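Local structure of coronin (Toxoplasma gondii, 4OZU) at residues A48-G53 against V72-G77; L95-E100 against R105-P110. The protein probably binds actin filaments and contributes to host-cell invasion and egress by the parasite, the chain here being its WD40 beta-propeller domain. All coordinates share one frame; numbering follows the deposited sequence.

Contact 1 of 2, residues A48-G53 against V72-G77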
# COMPACT_ATOMS: atom_id res chain seq x y z
N ALA A 48 7.36 4.34 -10.71
CA ALA A 48 8.40 3.33 -10.54
C ALA A 48 9.78 3.98 -10.45
O ALA A 48 10.20 4.68 -11.38
CB ALA A 48 8.36 2.34 -11.70
N PRO A 49 10.49 3.79 -9.32
CA PRO A 49 11.85 4.30 -9.21
C PRO A 49 12.72 3.87 -10.39
O PRO A 49 12.72 2.70 -10.77
CB PRO A 49 12.35 3.70 -7.90
CG PRO A 49 11.12 3.55 -7.08
CD PRO A 49 10.02 3.21 -8.04
N TRP A 50 13.44 4.83 -10.96
CA TRP A 50 14.19 4.63 -12.20
C TRP A 50 15.62 4.22 -11.89
O TRP A 50 16.14 4.52 -10.82
CB TRP A 50 14.16 5.91 -13.04
CG TRP A 50 14.18 5.66 -14.52
CD1 TRP A 50 15.17 6.00 -15.39
CD2 TRP A 50 13.16 5.03 -15.30
NE1 TRP A 50 14.83 5.61 -16.67
CE2 TRP A 50 13.60 5.01 -16.63
CE3 TRP A 50 11.91 4.47 -14.99
CZ2 TRP A 50 12.84 4.46 -17.66
CZ3 TRP A 50 11.16 3.93 -16.01
CH2 TRP A 50 11.62 3.93 -17.33
N ASP A 51 16.25 3.53 -12.84
CA ASP A 51 17.63 3.08 -12.68
C ASP A 51 18.59 4.18 -13.14
O ASP A 51 18.99 4.22 -14.30
CB ASP A 51 17.86 1.80 -13.48
CG ASP A 51 19.28 1.30 -13.38
OD1 ASP A 51 19.96 1.61 -12.38
OD2 ASP A 51 19.72 0.58 -14.30
N VAL A 52 18.93 5.07 -12.21
CA VAL A 52 19.81 6.19 -12.51
C VAL A 52 20.90 6.30 -11.46
O VAL A 52 20.72 5.88 -10.31
CB VAL A 52 19.05 7.53 -12.56
CG1 VAL A 52 18.02 7.52 -13.69
CG2 VAL A 52 18.40 7.83 -11.20
N GLY A 53 22.04 6.86 -11.85
CA GLY A 53 23.09 7.17 -10.91
C GLY A 53 22.75 8.46 -10.19
O GLY A 53 22.15 9.36 -10.78
N VAL A 72 7.74 7.92 -20.46
CA VAL A 72 8.09 8.00 -19.05
C VAL A 72 8.43 9.43 -18.68
O VAL A 72 9.47 9.96 -19.08
CB VAL A 72 9.28 7.08 -18.71
CG1 VAL A 72 9.55 7.09 -17.21
CG2 VAL A 72 9.01 5.66 -19.18
N ALA A 73 7.54 10.07 -17.93
CA ALA A 73 7.82 11.37 -17.34
C ALA A 73 8.75 11.15 -16.16
O ALA A 73 8.85 10.03 -15.65
CB ALA A 73 6.53 12.05 -16.91
N LYS A 74 9.44 12.20 -15.72
CA LYS A 74 10.46 12.07 -14.68
C LYS A 74 10.22 13.00 -13.50
O LYS A 74 9.93 14.18 -13.67
CB LYS A 74 11.84 12.35 -15.25
CG LYS A 74 12.20 11.53 -16.47
CD LYS A 74 12.35 10.06 -16.14
CE LYS A 74 12.83 9.30 -17.37
NZ LYS A 74 12.97 7.86 -17.10
N ILE A 75 10.37 12.45 -12.30
CA ILE A 75 10.37 13.24 -11.08
C ILE A 75 11.76 13.12 -10.45
O ILE A 75 12.20 12.02 -10.12
CB ILE A 75 9.27 12.77 -10.10
CG1 ILE A 75 7.90 12.99 -10.73
CG2 ILE A 75 9.37 13.51 -8.77
CD1 ILE A 75 6.73 12.54 -9.86
N LYS A 76 12.45 14.25 -10.31
CA LYS A 76 13.81 14.28 -9.76
C LYS A 76 13.79 14.86 -8.34
O LYS A 76 13.08 14.35 -7.48
CB LYS A 76 14.73 15.07 -10.69
CG LYS A 76 14.79 14.50 -12.11
CD LYS A 76 15.83 15.20 -12.96
CE LYS A 76 15.89 14.63 -14.37
NZ LYS A 76 16.32 13.21 -14.39
N GLY A 77 14.58 15.90 -8.08
CA GLY A 77 14.55 16.55 -6.78
C GLY A 77 15.29 15.80 -5.68
O GLY A 77 16.07 16.40 -4.93
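Lys-74 and Val-72 reach the indole of Trp-50 from one face, the lysine over its five-membered ring and the valine over its six-membered ring. The polar part is a cation-pi interaction: Lys-74 NZ stands 3.0 Å from the centroid of the five-membered ring, 19° off the ring normal. NZ is also 3.0 Å from Trp-50 NE1, but both are donors, so the ammonium meets the pi face and forms no hydrogen bond with the indole nitrogen. A bend at chi2 (-67°), followed by an extended run to NZ, carries the lysine tip from its strand to the ring. The apolar part is a CH-pi contact, Val-72 CG1 lying 4.0 Å from the centroid of the six-membered ring, while CG2 packs 3.6 Å from Trp-50 CH2. Val-52 CG1, two residues after Trp-50, lies in plane at the edge of the indole. The contact lies at the propeller surface and buries little area. Behind it, strand 58-62 runs between strands 45-49 and 73-75 in one sheet, pairing through Gly-59 with Ala-48 and through Ile-60 with Ala-73, so the Trp-50 and Lys-74 side chains meet across it, linking the chain just after Pro-49 to strand 73-75.

Contact 2 of 2, residues L95-E100 against R105-P110; sequences LATACE and RIWQLP
Backbone hydrogen bonds join Thr-97 N to Arg-105 O and Arg-105 N to Thr-97 O, both 3.0 Å, toward the turn of the beta hairpin formed by strands 94-99 and 104-108 in a WD40 propeller blade. Leu-95 and Trp-107 form the next hydrogen-bonded antiparallel pair, where Trp-107 N reaches Leu-95 O at 2.8 Å, nearly straight (N-H...O 173°). On the face carrying these four side chains, Trp-107 NE1 donates in its ring plane to Thr-97 OG1 at 3.2 Å. That hydroxyl also bonds to His-78 NE2, so His-78, Thr-97 and Trp-107 form the chain of bonds seen in the Asp-His-Ser/Thr-Trp tetrad of WD40 repeats; Asp-101, in the hairpin turn, probably supplies the aspartate. Thr-97 chi1 of 61° sets OG1 between the backbone N and carbonyl carbon, within range of the indole. A water links OG1 to Arg-105 NH1, and the guanidinium, salt-bridged to Asp-101 through NH2, has Cys-99 CB at its edge. Leu-95 CD2 packs on Trp-107 CB and on Leu-109 CD1. The other face carries the non-hydrogen-bonded pair Ala-96 and Ile-106, both touching Trp-138 of strand 133-138 in the following blade; Ala-96 CB meets Ile-106 CD1 at 3.7 Å.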
# COMPACT_ATOMS: atom_id res chain seq x y z
N LEU A 95 1.28 13.11 -5.34
CA LEU A 95 1.91 11.95 -4.74
C LEU A 95 3.00 12.38 -3.79
O LEU A 95 3.44 13.54 -3.80
CB LEU A 95 2.46 11.01 -5.81
CG LEU A 95 3.60 11.55 -6.68
CD1 LEU A 95 4.42 10.39 -7.21
CD2 LEU A 95 3.07 12.38 -7.85
N ALA A 96 3.44 11.43 -2.97
CA ALA A 96 4.51 11.67 -2.02
C ALA A 96 5.62 10.63 -2.16
O ALA A 96 5.37 9.46 -2.39
CB ALA A 96 3.97 11.65 -0.61
N THR A 97 6.86 11.08 -1.99
CA THR A 97 7.99 10.18 -1.91
C THR A 97 8.72 10.36 -0.59
O THR A 97 8.82 11.48 -0.07
CB THR A 97 9.00 10.40 -3.05
OG1 THR A 97 9.51 11.74 -2.99
CG2 THR A 97 8.35 10.16 -4.40
N ALA A 98 9.21 9.25 -0.05
CA ALA A 98 10.13 9.25 1.07
C ALA A 98 11.52 8.95 0.53
O ALA A 98 11.68 8.08 -0.32
CB ALA A 98 9.73 8.21 2.10
N CYS A 99 12.53 9.65 1.04
CA CYS A 99 13.87 9.57 0.48
C CYS A 99 14.93 9.28 1.54
O CYS A 99 14.78 9.64 2.71
CB CYS A 99 14.19 10.87 -0.24
SG CYS A 99 15.73 10.86 -1.16
N GLU A 100 16.00 8.61 1.11
CA GLU A 100 17.11 8.31 2.00
C GLU A 100 17.77 9.58 2.52
O GLU A 100 18.49 9.53 3.52
CB GLU A 100 18.17 7.47 1.28
CG GLU A 100 17.95 5.97 1.38
CD GLU A 100 19.19 5.16 1.02
OE1 GLU A 100 20.10 5.73 0.38
OE2 GLU A 100 19.25 3.97 1.38
N ARG A 105 8.82 14.45 0.14
CA ARG A 105 8.48 15.43 -0.89
C ARG A 105 7.08 15.17 -1.42
O ARG A 105 6.73 14.04 -1.72
CB ARG A 105 9.49 15.36 -2.04
CG ARG A 105 10.89 15.82 -1.64
CD ARG A 105 11.91 15.57 -2.74
NE ARG A 105 13.22 16.12 -2.40
CZ ARG A 105 14.14 15.49 -1.68
NH1 ARG A 105 13.91 14.28 -1.20
NH2 ARG A 105 15.31 16.08 -1.43
N ILE A 106 6.28 16.24 -1.50
CA ILE A 106 4.95 16.16 -2.10
C ILE A 106 5.04 16.73 -3.50
O ILE A 106 5.56 17.83 -3.71
CB ILE A 106 3.89 16.94 -1.28
CG1 ILE A 106 3.99 16.62 0.21
CG2 ILE A 106 2.49 16.63 -1.80
CD1 ILE A 106 3.91 15.15 0.55
N TRP A 107 4.54 15.98 -4.47
CA TRP A 107 4.65 16.33 -5.87
C TRP A 107 3.29 16.59 -6.49
O TRP A 107 2.31 15.94 -6.13
CB TRP A 107 5.34 15.21 -6.64
CG TRP A 107 6.70 14.88 -6.14
CD1 TRP A 107 7.04 13.85 -5.32
CD2 TRP A 107 7.91 15.58 -6.45
NE1 TRP A 107 8.40 13.86 -5.10
CE2 TRP A 107 8.95 14.91 -5.77
CE3 TRP A 107 8.22 16.70 -7.22
CZ2 TRP A 107 10.28 15.34 -5.85
CZ3 TRP A 107 9.53 17.12 -7.29
CH2 TRP A 107 10.55 16.44 -6.61
N GLN A 108 3.23 17.53 -7.44
CA GLN A 108 2.03 17.78 -8.22
C GLN A 108 2.33 17.66 -9.71
O GLN A 108 3.02 18.51 -10.29
CB GLN A 108 1.45 19.15 -7.92
CG GLN A 108 0.10 19.39 -8.58
CD GLN A 108 -0.55 20.68 -8.12
OE1 GLN A 108 0.13 21.63 -7.73
NE2 GLN A 108 -1.88 20.72 -8.16
N LEU A 109 1.81 16.61 -10.34
CA LEU A 109 1.99 16.40 -11.77
C LEU A 109 1.22 17.43 -12.59
O LEU A 109 0.19 17.93 -12.14
CB LEU A 109 1.55 14.99 -12.17
CG LEU A 109 2.40 13.85 -11.60
CD1 LEU A 109 1.64 12.54 -11.63
CD2 LEU A 109 3.70 13.73 -12.37
N PRO A 110 1.71 17.74 -13.80
CA PRO A 110 0.96 18.67 -14.66
C PRO A 110 -0.34 18.04 -15.14
O PRO A 110 -0.52 16.84 -14.95
CB PRO A 110 1.92 18.91 -15.83
CG PRO A 110 2.76 17.68 -15.89
CD PRO A 110 2.93 17.25 -14.46
O HOH W 1 11.45 12.53 -1.04

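In the fold
From the N terminus, the chain first closes contact 1, where 72-77 returns to 48-53 after a loop of 18 residues that includes strand 58-62. It then leaves that sheet, runs through strand 82-87 and turns back on itself at contact 2, a short hairpin with four residues between its segments. The two closures are in series and neither encloses nor crosses the other. Their centres lie about 12 Å apart, and they meet directly: Ile-75 CG2 packs 3.3 Å from Trp-107 CE2, and Gly-77 CA lies 4.0 Å from Trp-107 CH2. Segment 72-77 thus joins two adjacent propeller blades, facing 48-53 in one and the 95-100/105-110 hairpin in the next.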